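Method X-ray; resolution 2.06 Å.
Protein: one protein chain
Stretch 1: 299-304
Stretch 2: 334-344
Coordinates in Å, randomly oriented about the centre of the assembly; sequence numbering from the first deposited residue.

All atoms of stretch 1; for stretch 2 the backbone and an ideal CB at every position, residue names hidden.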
# COMPACT_ATOMS: atom_id res chain seq x y z
N VAL F 299 -40.05 -9.67 -30.59
CA VAL F 299 -38.73 -10.15 -30.20
C VAL F 299 -38.87 -11.51 -29.55
O VAL F 299 -39.75 -11.73 -28.71
CB VAL F 299 -38.03 -9.16 -29.23
CG1 VAL F 299 -36.55 -9.61 -28.91
CG2 VAL F 299 -38.02 -7.76 -29.83
N LEU F 300 -37.99 -12.43 -29.94
CA LEU F 300 -37.86 -13.70 -29.27
C LEU F 300 -37.12 -13.56 -27.93
O LEU F 300 -35.95 -13.18 -27.89
CB LEU F 300 -37.14 -14.71 -30.17
CG LEU F 300 -36.84 -16.05 -29.49
CD1 LEU F 300 -38.14 -16.82 -29.26
CD2 LEU F 300 -35.86 -16.86 -30.31
N ILE F 301 -37.81 -13.86 -26.83
CA ILE F 301 -37.25 -13.68 -25.51
C ILE F 301 -37.40 -14.92 -24.63
O ILE F 301 -38.32 -15.75 -24.85
CB ILE F 301 -37.86 -12.44 -24.77
CG1 ILE F 301 -39.30 -12.72 -24.30
CG2 ILE F 301 -37.76 -11.21 -25.63
CD1 ILE F 301 -39.95 -11.58 -23.46
N ALA F 302 -36.48 -15.05 -23.68
CA ALA F 302 -36.58 -16.01 -22.59
C ALA F 302 -36.44 -15.23 -21.29
O ALA F 302 -35.93 -14.10 -21.27
CB ALA F 302 -35.49 -17.07 -22.66
N LEU F 303 -36.90 -15.84 -20.21
CA LEU F 303 -36.79 -15.24 -18.89
C LEU F 303 -35.79 -15.99 -18.01
O LEU F 303 -35.93 -17.21 -17.80
CB LEU F 303 -38.16 -15.18 -18.22
CG LEU F 303 -38.26 -14.59 -16.81
CD1 LEU F 303 -37.78 -13.13 -16.74
CD2 LEU F 303 -39.69 -14.72 -16.29
N MSE F 304 -34.81 -15.25 -17.48
CA MSE F 304 -33.82 -15.79 -16.54
C MSE F 304 -34.05 -15.30 -15.11
O MSE F 304 -34.61 -14.22 -14.91
CB MSE F 304 -32.38 -15.42 -16.96
CG MSE F 304 -32.03 -13.94 -16.76
SE MSE F 304 -30.11 -13.62 -16.82
CE MSE F 304 -29.99 -13.03 -18.69
N UNK F 334 -44.14 -20.08 -22.09
CA UNK F 334 -43.24 -20.26 -23.25
C UNK F 334 -41.84 -19.68 -22.99
O UNK F 334 -40.83 -20.29 -23.36
CB UNK F 334 -43.85 -19.60 -24.49
N UNK F 335 -41.77 -18.51 -22.36
CA UNK F 335 -40.46 -17.89 -22.10
C UNK F 335 -39.67 -18.61 -21.00
O UNK F 335 -38.50 -18.29 -20.73
CB UNK F 335 -40.65 -16.42 -21.71
N UNK F 336 -40.32 -19.58 -20.36
CA UNK F 336 -39.68 -20.45 -19.39
C UNK F 336 -39.30 -21.81 -19.94
O UNK F 336 -38.59 -22.59 -19.27
CB UNK F 336 -40.60 -20.64 -18.18
N UNK F 337 -39.77 -22.10 -21.16
CA UNK F 337 -39.69 -23.45 -21.74
C UNK F 337 -39.16 -23.48 -23.19
O UNK F 337 -37.94 -23.57 -23.40
CB UNK F 337 -41.08 -24.10 -21.70
N UNK F 338 -40.06 -23.41 -24.18
CA UNK F 338 -39.70 -23.55 -25.58
C UNK F 338 -38.81 -22.40 -26.12
O UNK F 338 -37.88 -22.64 -26.88
CB UNK F 338 -40.98 -23.64 -26.41
N UNK F 339 -39.10 -21.16 -25.73
CA UNK F 339 -38.25 -20.01 -26.13
C UNK F 339 -36.78 -20.13 -25.67
O UNK F 339 -35.89 -20.08 -26.51
CB UNK F 339 -38.84 -18.72 -25.56
N UNK F 340 -36.52 -20.30 -24.34
CA UNK F 340 -35.13 -20.57 -23.94
C UNK F 340 -34.55 -21.77 -24.67
O UNK F 340 -33.44 -21.68 -25.18
CB UNK F 340 -35.05 -20.80 -22.43
N UNK F 341 -35.30 -22.88 -24.77
CA UNK F 341 -34.85 -24.02 -25.58
C UNK F 341 -34.37 -23.59 -26.98
O UNK F 341 -33.32 -24.02 -27.47
CB UNK F 341 -35.98 -25.04 -25.71
N UNK F 342 -35.17 -22.75 -27.61
CA UNK F 342 -34.92 -22.33 -28.99
C UNK F 342 -33.67 -21.43 -29.04
O UNK F 342 -32.80 -21.62 -29.89
CB UNK F 342 -36.14 -21.60 -29.56
N UNK F 343 -33.57 -20.48 -28.11
CA UNK F 343 -32.38 -19.61 -27.99
C UNK F 343 -31.10 -20.43 -27.79
O UNK F 343 -30.03 -20.06 -28.31
CB UNK F 343 -32.55 -18.63 -26.82
N UNK F 344 -31.23 -21.56 -27.12
CA UNK F 344 -30.10 -22.46 -26.89
C UNK F 344 -29.81 -23.45 -28.02
O UNK F 344 -28.84 -24.21 -27.94
CB UNK F 344 -30.35 -23.25 -25.60

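Position 334 has helical backbone angles (-61/-41), and no atom of stretch 1 lies within 5.5 Å of its ideal CB. Many side chains would do; the residue is Lys 334, whose end leads away.

At 335 the CA-to-CB bond points toward the strand 301-303, and the ideal CB sits 4.0 Å from Ile 301 O and 4.1 Å from Leu 303 N. The amide of Leu 303 is satisfied by the backbone, N to the carbonyl O of 335 at 3.0 Å with an angle of 167°, so the side chain need not supply an acceptor. The carbon-rich flanks of Ile 301 and Leu 303 favour a medium aliphatic group: valine, leucine, isoleucine or methionine. It is Ile 335 (chi1 p), which reaches both neighbours: CG2 lies 3.8 Å from Ile 301 CG1, and CD1 3.7 Å from Leu 303 CB.

At 336 the bond runs sideways and the ideal CB is out of range, so only a longer side chain could reach back, preferably an apolar one given Leu 303. Leu 336 does so, its CD2 4.2 Å from Leu 303 CD2.

Position 337 closes a type I turn begun at 334 and precedes the helix 338-343. A small polar residue would be usual at such an N-cap; Thr 337 is present, but its side chain makes no capping bond.

The clearest polar signal is at 339. The bond points toward stretch 1 and the ideal CB is only 3.1 Å from Ile 301 O, a tight approach to an acceptor. A side chain that can bring a donor round beside CB, such as asparagine, is suggested, while alanine would fit without using the carbonyl. Asn 339 donates from ND2 to Ile 301 O at 2.9 Å (154°).

At 340 phi is -55 and the ideal CB lies 3.8 Å from Ala 302 CB, compatible with proline or a small apolar residue. Pro 340 packs its CD 3.7 Å from Ala 302 CB.

Position 342 points toward Leu 300, whose CD2 is 4.8 Å from the ideal CB; an aliphatic stem suits. Lys 342 brings CG to 4.1 Å from Leu 300 CD2.

At 343 CA-to-CB points toward stretch 1, the ideal CB 5.1 Å from Leu 300 CD2 and 5.3 Å from Ala 302 CB, leaving space for a branched or long apolar chain. Ile 343 spans it, CG1 3.8 Å from Leu 300 CD2 and CD1 3.8 Å from Ala 302 CB.

Positions 338, 341 and 344 are out of reach: Val 338, Ala 341 and Leu 344.

Stretch 2, residues 334-344: KILTVNPAKIL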
# COMPACT_ATOMS: atom_id res chain seq x y z
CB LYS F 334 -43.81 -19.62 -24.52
CG LYS F 334 -45.08 -20.23 -25.06
CD LYS F 334 -45.49 -19.60 -26.39
CE LYS F 334 -46.82 -20.22 -26.90
NZ LYS F 334 -47.08 -19.96 -28.35
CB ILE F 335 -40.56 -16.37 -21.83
CG1 ILE F 335 -41.22 -16.07 -20.49
CG2 ILE F 335 -41.26 -15.68 -22.97
CD1 ILE F 335 -41.23 -14.56 -20.13
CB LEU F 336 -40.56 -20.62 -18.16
CG LEU F 336 -40.77 -19.39 -17.27
CD1 LEU F 336 -41.81 -19.73 -16.18
CD2 LEU F 336 -39.44 -18.90 -16.65
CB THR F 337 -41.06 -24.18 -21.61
OG1 THR F 337 -42.09 -23.32 -22.11
CG2 THR F 337 -41.37 -24.51 -20.13
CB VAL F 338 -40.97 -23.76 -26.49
CG1 VAL F 338 -41.95 -22.58 -26.40
CG2 VAL F 338 -40.58 -24.02 -27.97
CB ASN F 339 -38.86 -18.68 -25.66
CG ASN F 339 -40.11 -18.29 -26.43
OD1 ASN F 339 -40.73 -19.11 -27.09
ND2 ASN F 339 -40.48 -17.00 -26.34
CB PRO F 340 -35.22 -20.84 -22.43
CG PRO F 340 -36.69 -20.98 -22.11
CD PRO F 340 -37.42 -20.20 -23.17
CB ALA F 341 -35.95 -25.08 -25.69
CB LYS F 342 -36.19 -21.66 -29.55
CG LYS F 342 -36.06 -20.89 -30.86
CD LYS F 342 -36.40 -21.76 -32.05
CE LYS F 342 -36.23 -21.02 -33.39
NZ LYS F 342 -37.53 -20.39 -33.78
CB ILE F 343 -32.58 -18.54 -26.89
CG1 ILE F 343 -33.68 -17.56 -27.32
CG2 ILE F 343 -31.26 -17.81 -26.59
CD1 ILE F 343 -34.26 -16.68 -26.22
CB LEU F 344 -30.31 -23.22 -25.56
CG LEU F 344 -30.41 -22.37 -24.28
CD1 LEU F 344 -30.82 -23.19 -23.03
CD2 LEU F 344 -29.11 -21.63 -24.03
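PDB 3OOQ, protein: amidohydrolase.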